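Local structure of stage 0 sporulation protein A homolog (Desulfitobacterium hafniense, 3MJQ) at residues Asp10-Ile15 against Leu21-Thr26; Ile15-Arg20 against Glu62-Lys67. The protein may regulate sporulation genes in response to nutritional stress, and is represented here by its PAS domain, a fold common in sensory and signalling proteins. The protein carries 1 engineered substitution. All coordinates share one frame; numbering follows the deposited sequence.

Contact 1 of 2, residues Asp10-Ile15 against Leu21-Thr26; sequences DMILII and LLYANT
Asn25 and Ile12 meet at one end of a pair of antiparallel strands, where the amide of Asn25 behaves like an extra peptide group. With CG held between its own backbone N and carbonyl carbon (chi1 61°), the amide turns back toward Asp10-Ile12. Asn25 ND2 donates to Asp10 O at 3.0 Å, with that acceptor nearly in the amide plane. Asn25 OD1 takes the N-H of Ile12, N to O 3.2 Å; the bond is nearly straight, but the donor stands above the carbonyl plane of the side chain. Ile12 crosses the amide at about a right angle, its CB 3.7 Å from Asn25 ND2. Further along, Ile14 N donates to Tyr23 O at 2.9 Å, and Tyr23 N donates in return to Ile14 O.

The side chains separate onto two faces. On one, Tyr23 has CG anti to its backbone N (chi1 175°), which brings the ring beside Ile12 and Ile14; CG2 of Ile12 comes to the ring edge, 4.1 Å from Tyr23 CE2. On this Tyr23 face, Ile14 also packs on Phe4 of the second subunit. On the other, Leu13 CD2 reaches both Ala24 CB and Leu21 CD2, the latter at 4.0 Å, while Ile15 CG2 lies against Leu21 CD1. Helices 27-32 and 36-41 cover this second face.

Leu22 crosses Ile14 at about a right angle, its CD2 3.8 Å from Ile14 CG2. Its N-H makes a weak second bond to Ile14 O, and the chain turns a corner here. Leu22 and Tyr23 thus both face Ile14, forming a classic beta bulge that shifts the register by one residue in the N-terminal hairpin of the PAS fold.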
ATOM      1  N   ASP A  10      -6.740   0.687   7.004  1.00 71.55           N
ATOM      2  CA  ASP A  10      -6.433   1.970   6.394  1.00 65.74           C
ATOM      3  C   ASP A  10      -7.232   2.184   5.115  1.00 65.63           C
ATOM      4  O   ASP A  10      -7.521   1.242   4.378  1.00 69.69           O
ATOM      5  CB  ASP A  10      -4.944   2.063   6.083  1.00 68.67           C
ATOM      6  CG  ASP A  10      -4.109   2.383   7.306  1.00 76.54           C
ATOM      7  OD1 ASP A  10      -4.568   2.117   8.438  1.00 84.40           O
ATOM      8  OD2 ASP A  10      -2.981   2.894   7.131  1.00 72.28           O
HETATM    9  N   MSE A  11      -7.567   3.443   4.856  1.00 74.02           N
HETATM   10  CA  MSE A  11      -8.338   3.822   3.682  1.00 71.85           C
HETATM   11  C   MSE A  11      -7.512   3.691   2.396  1.00 66.21           C
HETATM   12  O   MSE A  11      -6.393   4.206   2.285  1.00 61.07           O
HETATM   13  CB  MSE A  11      -8.860   5.256   3.834  1.00 64.55           C
HETATM   14  CG  MSE A  11      -9.802   5.491   5.003  1.00 69.61           C
HETATM   15 SE   MSE A  11     -10.177   7.385   5.266  0.81 71.61          SE
HETATM   16  CE  MSE A  11      -8.561   7.867   6.268  1.00 45.75           C
ATOM     17  N   ILE A  12      -8.079   2.978   1.431  1.00 59.08           N
ATOM     18  CA  ILE A  12      -7.414   2.764   0.172  1.00 59.38           C
ATOM     19  C   ILE A  12      -8.342   3.206  -0.912  1.00 61.38           C
ATOM     20  O   ILE A  12      -9.503   2.815  -0.943  1.00 65.29           O
ATOM     21  CB  ILE A  12      -7.081   1.286  -0.075  1.00 55.14           C
ATOM     22  CG1 ILE A  12      -5.949   0.834   0.847  1.00 56.05           C
ATOM     23  CG2 ILE A  12      -6.684   1.087  -1.538  1.00 57.11           C
ATOM     24  CD1 ILE A  12      -5.668  -0.646   0.766  1.00 57.06           C
ATOM     25  N   LEU A  13      -7.806   4.026  -1.803  1.00 61.32           N
ATOM     26  CA  LEU A  13      -8.549   4.549  -2.930  1.00 64.80           C
ATOM     27  C   LEU A  13      -7.660   4.413  -4.145  1.00 68.40           C
ATOM     28  O   LEU A  13      -6.434   4.389  -4.029  1.00 60.50           O
ATOM     29  CB  LEU A  13      -8.855   6.039  -2.737  1.00 52.22           C
ATOM     30  CG  LEU A  13      -9.601   6.538  -1.497  1.00 62.32           C
ATOM     31  CD1 LEU A  13      -9.585   8.062  -1.488  1.00 65.56           C
ATOM     32  CD2 LEU A  13     -11.047   6.030  -1.490  1.00 69.49           C
ATOM     33  N   ILE A  14      -8.286   4.295  -5.302  1.00 65.87           N
ATOM     34  CA  ILE A  14      -7.550   4.254  -6.548  1.00 67.77           C
ATOM     35  C   ILE A  14      -8.222   5.415  -7.272  1.00 74.79           C
ATOM     36  O   ILE A  14      -9.435   5.421  -7.430  1.00 84.29           O
ATOM     37  CB  ILE A  14      -7.757   2.925  -7.320  1.00 78.78           C
ATOM     38  CG1 ILE A  14      -6.837   1.833  -6.778  1.00 72.07           C
ATOM     39  CG2 ILE A  14      -7.388   3.110  -8.772  1.00 85.43           C
ATOM     40  CD1 ILE A  14      -7.330   1.158  -5.558  1.00 64.57           C
ATOM     41  N   ILE A  15      -7.458   6.419  -7.679  1.00 67.67           N
ATOM     42  CA  ILE A  15      -8.064   7.565  -8.344  1.00 73.19           C
ATOM     43  C   ILE A  15      -7.367   7.867  -9.659  1.00 74.15           C
ATOM     44  O   ILE A  15      -6.139   7.798  -9.747  1.00 68.29           O
ATOM     45  CB  ILE A  15      -8.049   8.808  -7.406  1.00 63.75           C
ATOM     46  CG1 ILE A  15      -6.629   9.331  -7.215  1.00 75.06           C
ATOM     47  CG2 ILE A  15      -8.569   8.416  -6.022  1.00 55.64           C
ATOM     48  CD1 ILE A  15      -6.274  10.451  -8.133  1.00 84.30           C
ATOM     49  N   LEU A  21     -12.901   8.672  -8.198  1.00 83.70           N
ATOM     50  CA  LEU A  21     -12.627   7.493  -7.389  1.00 75.67           C
ATOM     51  C   LEU A  21     -12.962   6.162  -8.045  1.00 76.98           C
ATOM     52  O   LEU A  21     -14.091   5.680  -7.950  1.00 74.88           O
ATOM     53  CB  LEU A  21     -13.359   7.592  -6.047  1.00 76.28           C
ATOM     54  CG  LEU A  21     -12.626   8.258  -4.869  1.00 74.08           C
ATOM     55  CD1 LEU A  21     -12.155   9.661  -5.243  1.00 71.52           C
ATOM     56  CD2 LEU A  21     -13.555   8.318  -3.665  1.00 75.24           C
ATOM     57  N   LEU A  22     -11.966   5.568  -8.692  1.00 80.93           N
ATOM     58  CA  LEU A  22     -12.123   4.278  -9.348  1.00 83.61           C
ATOM     59  C   LEU A  22     -12.413   3.173  -8.325  1.00 81.50           C
ATOM     60  O   LEU A  22     -13.287   2.334  -8.545  1.00 86.37           O
ATOM     61  CB  LEU A  22     -10.853   3.946 -10.131  1.00 78.52           C
ATOM     62  CG  LEU A  22     -10.624   4.664 -11.465  1.00 79.11           C
ATOM     63  CD1 LEU A  22     -11.246   6.036 -11.451  1.00 79.09           C
ATOM     64  CD2 LEU A  22      -9.133   4.751 -11.728  1.00 67.34           C
ATOM     65  N   TYR A  23     -11.683   3.186  -7.209  1.00 80.23           N
ATOM     66  CA  TYR A  23     -11.853   2.189  -6.148  1.00 81.62           C
ATOM     67  C   TYR A  23     -11.720   2.745  -4.733  1.00 79.91           C
ATOM     68  O   TYR A  23     -10.978   3.692  -4.498  1.00 87.24           O
ATOM     69  CB  TYR A  23     -10.826   1.078  -6.303  1.00 89.40           C
ATOM     70  CG  TYR A  23     -10.875   0.085  -5.177  1.00 93.41           C
ATOM     71  CD1 TYR A  23     -11.837  -0.912  -5.148  1.00 97.65           C
ATOM     72  CD2 TYR A  23      -9.970   0.160  -4.126  1.00 94.51           C
ATOM     73  CE1 TYR A  23     -11.895  -1.813  -4.106  1.00101.73           C
ATOM     74  CE2 TYR A  23     -10.017  -0.731  -3.077  1.00 99.67           C
ATOM     75  CZ  TYR A  23     -10.982  -1.720  -3.071  1.00104.57           C
ATOM     76  OH  TYR A  23     -11.025  -2.633  -2.043  1.00106.30           O
ATOM     77  N   ALA A  24     -12.427   2.122  -3.796  1.00 71.54           N
ATOM     78  CA  ALA A  24     -12.383   2.524  -2.396  1.00 68.02           C
ATOM     79  C   ALA A  24     -12.821   1.340  -1.566  1.00 73.72           C
ATOM     80  O   ALA A  24     -13.572   0.504  -2.047  1.00 80.51           O
ATOM     81  CB  ALA A  24     -13.302   3.694  -2.150  1.00 49.37           C
ATOM     82  N   ASN A  25     -12.360   1.273  -0.323  1.00 73.49           N
ATOM     83  CA  ASN A  25     -12.711   0.167   0.552  1.00 80.74           C
ATOM     84  C   ASN A  25     -13.608   0.586   1.698  1.00 74.28           C
ATOM     85  O   ASN A  25     -13.730   1.765   2.014  1.00 74.18           O
ATOM     86  CB  ASN A  25     -11.446  -0.507   1.100  1.00 80.28           C
ATOM     87  CG  ASN A  25     -10.577   0.438   1.933  1.00 83.40           C
ATOM     88  OD1 ASN A  25     -10.906   1.605   2.116  1.00 81.48           O
ATOM     89  ND2 ASN A  25      -9.463  -0.073   2.437  1.00 84.81           N
ATOM     90  N   THR A  26     -14.232  -0.405   2.317  1.00 78.23           N
ATOM     91  CA  THR A  26     -15.160  -0.180   3.430  1.00 83.42           C
ATOM     92  C   THR A  26     -14.655   0.911   4.394  1.00 84.36           C
ATOM     93  O   THR A  26     -15.443   1.670   4.981  1.00 81.33           O
ATOM     94  CB  THR A  26     -15.339  -1.488   4.242  1.00 73.72           C
ATOM     95  OG1 THR A  26     -16.393  -1.364   5.200  1.00 82.71           O
ATOM     96  CG2 THR A  26     -14.009  -1.821   4.944  1.00 65.50           C
TER

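Contact 2 of 2, residues Ile15-Arg20 against Glu62-Lys67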
ATOM      1  N   ILE A  15      -7.458   6.419  -7.679  1.00 67.67           N
ATOM      2  CA  ILE A  15      -8.064   7.565  -8.344  1.00 73.19           C
ATOM      3  C   ILE A  15      -7.367   7.867  -9.659  1.00 74.15           C
ATOM      4  O   ILE A  15      -6.139   7.798  -9.747  1.00 68.29           O
ATOM      5  CB  ILE A  15      -8.049   8.808  -7.406  1.00 63.75           C
ATOM      6  CG1 ILE A  15      -6.629   9.331  -7.215  1.00 75.06           C
ATOM      7  CG2 ILE A  15      -8.569   8.416  -6.022  1.00 55.64           C
ATOM      8  CD1 ILE A  15      -6.274  10.451  -8.133  1.00 84.30           C
ATOM      9  N   ASN A  16      -8.161   8.196 -10.677  1.00 72.79           N
ATOM     10  CA  ASN A  16      -7.641   8.479 -12.012  1.00 74.59           C
ATOM     11  C   ASN A  16      -7.074   9.874 -12.201  1.00 79.09           C
ATOM     12  O   ASN A  16      -7.023  10.674 -11.272  1.00 77.38           O
ATOM     13  CB  ASN A  16      -8.720   8.238 -13.069  1.00 68.98           C
ATOM     14  CG  ASN A  16      -9.881   9.187 -12.938  1.00 83.62           C
ATOM     15  OD1 ASN A  16      -9.703  10.398 -12.885  1.00 86.21           O
ATOM     16  ND2 ASN A  16     -11.085   8.643 -12.893  1.00 88.63           N
ATOM     17  N   ARG A  17      -6.654  10.151 -13.427  1.00 84.33           N
ATOM     18  CA  ARG A  17      -6.072  11.435 -13.791  1.00 87.31           C
ATOM     19  C   ARG A  17      -7.016  12.616 -13.547  1.00 86.41           C
ATOM     20  O   ARG A  17      -6.573  13.723 -13.242  1.00 79.34           O
ATOM     21  CB  ARG A  17      -5.661  11.394 -15.264  1.00 91.98           C
ATOM     22  CG  ARG A  17      -4.670  12.455 -15.649  1.00100.17           C
ATOM     23  CD  ARG A  17      -3.455  11.824 -16.297  1.00111.15           C
ATOM     24  NE  ARG A  17      -2.358  12.779 -16.417  1.00114.49           N
ATOM     25  CZ  ARG A  17      -1.149  12.477 -16.882  1.00111.89           C
ATOM     26  NH1 ARG A  17      -0.879  11.238 -17.275  1.00114.05           N
ATOM     27  NH2 ARG A  17      -0.211  13.415 -16.955  1.00108.39           N
ATOM     28  N   GLU A  18      -8.319  12.367 -13.685  1.00 89.56           N
ATOM     29  CA  GLU A  18      -9.354  13.388 -13.504  1.00 93.15           C
ATOM     30  C   GLU A  18      -9.805  13.569 -12.069  1.00 82.98           C
ATOM     31  O   GLU A  18     -10.661  14.409 -11.786  1.00 91.43           O
ATOM     32  CB  GLU A  18     -10.587  13.062 -14.341  1.00107.35           C
ATOM     33  CG  GLU A  18     -10.661  13.783 -15.661  1.00119.24           C
ATOM     34  CD  GLU A  18     -12.073  14.244 -15.955  1.00129.45           C
ATOM     35  OE1 GLU A  18     -13.018  13.510 -15.587  1.00134.71           O
ATOM     36  OE2 GLU A  18     -12.238  15.331 -16.554  1.00130.35           O
ATOM     37  N   GLY A  19      -9.251  12.763 -11.170  1.00 62.66           N
ATOM     38  CA  GLY A  19      -9.612  12.878  -9.771  1.00 57.04           C
ATOM     39  C   GLY A  19     -10.849  12.107  -9.369  1.00 57.98           C
ATOM     40  O   GLY A  19     -11.423  12.353  -8.315  1.00 63.79           O
ATOM     41  N   ARG A  20     -11.281  11.176 -10.207  1.00 58.41           N
ATOM     42  CA  ARG A  20     -12.451  10.385  -9.859  1.00 73.70           C
ATOM     43  C   ARG A  20     -12.033   9.120  -9.099  1.00 81.12           C
ATOM     44  O   ARG A  20     -10.947   8.573  -9.317  1.00 84.06           O
ATOM     45  CB  ARG A  20     -13.269  10.030 -11.113  1.00 80.65           C
ATOM     46  CG  ARG A  20     -14.102  11.186 -11.680  1.00 91.95           C
ATOM     47  CD  ARG A  20     -14.785  11.986 -10.568  1.00 96.54           C
ATOM     48  NE  ARG A  20     -16.076  12.539 -10.974  1.00 92.29           N
ATOM     49  CZ  ARG A  20     -17.198  11.828 -11.085  1.00101.96           C
ATOM     50  NH1 ARG A  20     -17.195  10.527 -10.819  1.00110.74           N
ATOM     51  NH2 ARG A  20     -18.328  12.416 -11.453  1.00109.26           N
ATOM     52  N   GLU A  62       0.809  17.290  -9.681  1.00 82.45           N
ATOM     53  CA  GLU A  62       2.169  16.890  -9.332  1.00 88.52           C
ATOM     54  C   GLU A  62       2.254  15.400  -8.997  1.00 88.85           C
ATOM     55  O   GLU A  62       3.172  14.709  -9.439  1.00 80.67           O
ATOM     56  CB  GLU A  62       2.656  17.679  -8.121  1.00 93.06           C
ATOM     57  CG  GLU A  62       2.684  19.179  -8.293  1.00101.11           C
ATOM     58  CD  GLU A  62       2.920  19.884  -6.971  1.00113.38           C
ATOM     59  OE1 GLU A  62       3.445  19.237  -6.036  1.00111.46           O
ATOM     60  OE2 GLU A  62       2.590  21.084  -6.863  1.00121.55           O
ATOM     61  N   LEU A  63       1.299  14.919  -8.201  1.00 88.52           N
ATOM     62  CA  LEU A  63       1.270  13.518  -7.785  1.00 85.75           C
ATOM     63  C   LEU A  63       1.421  12.553  -8.942  1.00 91.42           C
ATOM     64  O   LEU A  63       2.115  11.545  -8.817  1.00 99.98           O
ATOM     65  CB  LEU A  63      -0.022  13.195  -7.023  1.00 78.70           C
ATOM     66  CG  LEU A  63      -0.217  13.914  -5.685  1.00 74.47           C
ATOM     67  CD1 LEU A  63      -1.299  13.203  -4.877  1.00 73.02           C
ATOM     68  CD2 LEU A  63       1.086  13.938  -4.916  1.00 78.71           C
ATOM     69  N   PHE A  64       0.764  12.856 -10.059  1.00 84.63           N
ATOM     70  CA  PHE A  64       0.844  12.014 -11.247  1.00 92.17           C
ATOM     71  C   PHE A  64       2.204  12.178 -11.924  1.00 96.44           C
ATOM     72  O   PHE A  64       2.744  11.229 -12.489  1.00 86.39           O
ATOM     73  CB  PHE A  64      -0.266  12.386 -12.226  1.00 86.69           C
ATOM     74  CG  PHE A  64      -1.573  11.717 -11.942  1.00 75.40           C
ATOM     75  CD1 PHE A  64      -1.822  10.434 -12.408  1.00 81.55           C
ATOM     76  CD2 PHE A  64      -2.559  12.369 -11.218  1.00 58.19           C
ATOM     77  CE1 PHE A  64      -3.039   9.809 -12.157  1.00 77.71           C
ATOM     78  CE2 PHE A  64      -3.779  11.755 -10.962  1.00 61.93           C
ATOM     79  CZ  PHE A  64      -4.019  10.472 -11.432  1.00 71.61           C
ATOM     80  N   ALA A  65       2.751  13.391 -11.860  1.00102.55           N
ATOM     81  CA  ALA A  65       4.056  13.688 -12.446  1.00104.56           C
ATOM     82  C   ALA A  65       5.132  12.873 -11.741  1.00103.74           C
ATOM     83  O   ALA A  65       6.161  12.559 -12.330  1.00106.53           O
ATOM     84  CB  ALA A  65       4.367  15.180 -12.319  1.00105.30           C
ATOM     85  N   GLY A  66       4.882  12.533 -10.480  1.00103.68           N
ATOM     86  CA  GLY A  66       5.828  11.754  -9.701  1.00100.30           C
ATOM     87  C   GLY A  66       6.456  12.614  -8.627  1.00 99.57           C
ATOM     88  O   GLY A  66       7.263  12.153  -7.825  1.00100.91           O
ATOM     89  N   LYS A  67       6.063  13.879  -8.617  1.00103.43           N
ATOM     90  CA  LYS A  67       6.581  14.841  -7.662  1.00110.69           C
ATOM     91  C   LYS A  67       6.705  14.301  -6.235  1.00109.04           C
ATOM     92  O   LYS A  67       7.786  14.323  -5.657  1.00115.03           O
ATOM     93  CB  LYS A  67       5.702  16.096  -7.670  1.00118.35           C
ATOM     94  CG  LYS A  67       6.265  17.272  -6.869  1.00123.45           C
ATOM     95  CD  LYS A  67       7.513  17.873  -7.520  1.00123.20           C
ATOM     96  CE  LYS A  67       8.067  19.023  -6.684  1.00119.79           C
ATOM     97  NZ  LYS A  67       9.231  19.692  -7.330  1.00116.54           N
TER
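Phe64 reaches from the last turn of helix 53-65 toward the hairpin turn at Ile15-Arg20. Its CB points at the turn, and CG, anti to the carbonyl carbon (chi1 -84°), carries the ring on toward the turn so that the far end makes the contact. CE2 and CZ of Phe64 both meet CD1 of Ile15 at 4.0 Å, the two side chains crossing obliquely. CE1 of Phe64 lies 3.8 Å from Arg17 CA. CZ, the tip, comes nearest the peptide joining Asn16 to Arg17; Asn16 O sits at the ring edge, near its plane. CB of Arg17 is 4.3 Å from Phe64 CZ. The contact is therefore made by the far end of the ring, against backbone and aliphatic carbon. Leu100 of strand 98-106 packs on both Ile15 and Phe64, tying the contact to the sheet.

Both partners are shaped by their own bonds. Asn16 OD1 accepts the N-H of Arg20, N to O 3.2 Å, from above its carbonyl plane, bracing a type I turn from Asn16 to Gly19 in which Gly19 has positive phi. Directly after Phe64 and Ala65 the helix stops in a Schellman motif: Lys67 N bonds to Glu62 O at 3.1 Å, and Gly66 adopts positive phi. Phe64 packs this helix end against the turn of the first hairpin of the PAS domain.

The two contacts have centres about 14 Å apart and share strand 11-16, with Ile15 belonging to both. Along the chain their segments alternate: 10-15, then 15-20, then 21-26, and finally 62-67. Contact 1 pairs strand 11-16 with strand 21-24, one of the two outermost within this chain, whereas contact 2 takes the turn joining those two strands and sets it beside the end of helix 53-65. They also touch directly, through packing of Leu22 on Asn16. On its other side strand 11-16 pairs with strand 98-106, in the 2-1-5-4-3 order of the antiparallel PAS sheet. Contact 1 closes the hairpin, and contact 2 ties its turn to a helix end some forty residues on.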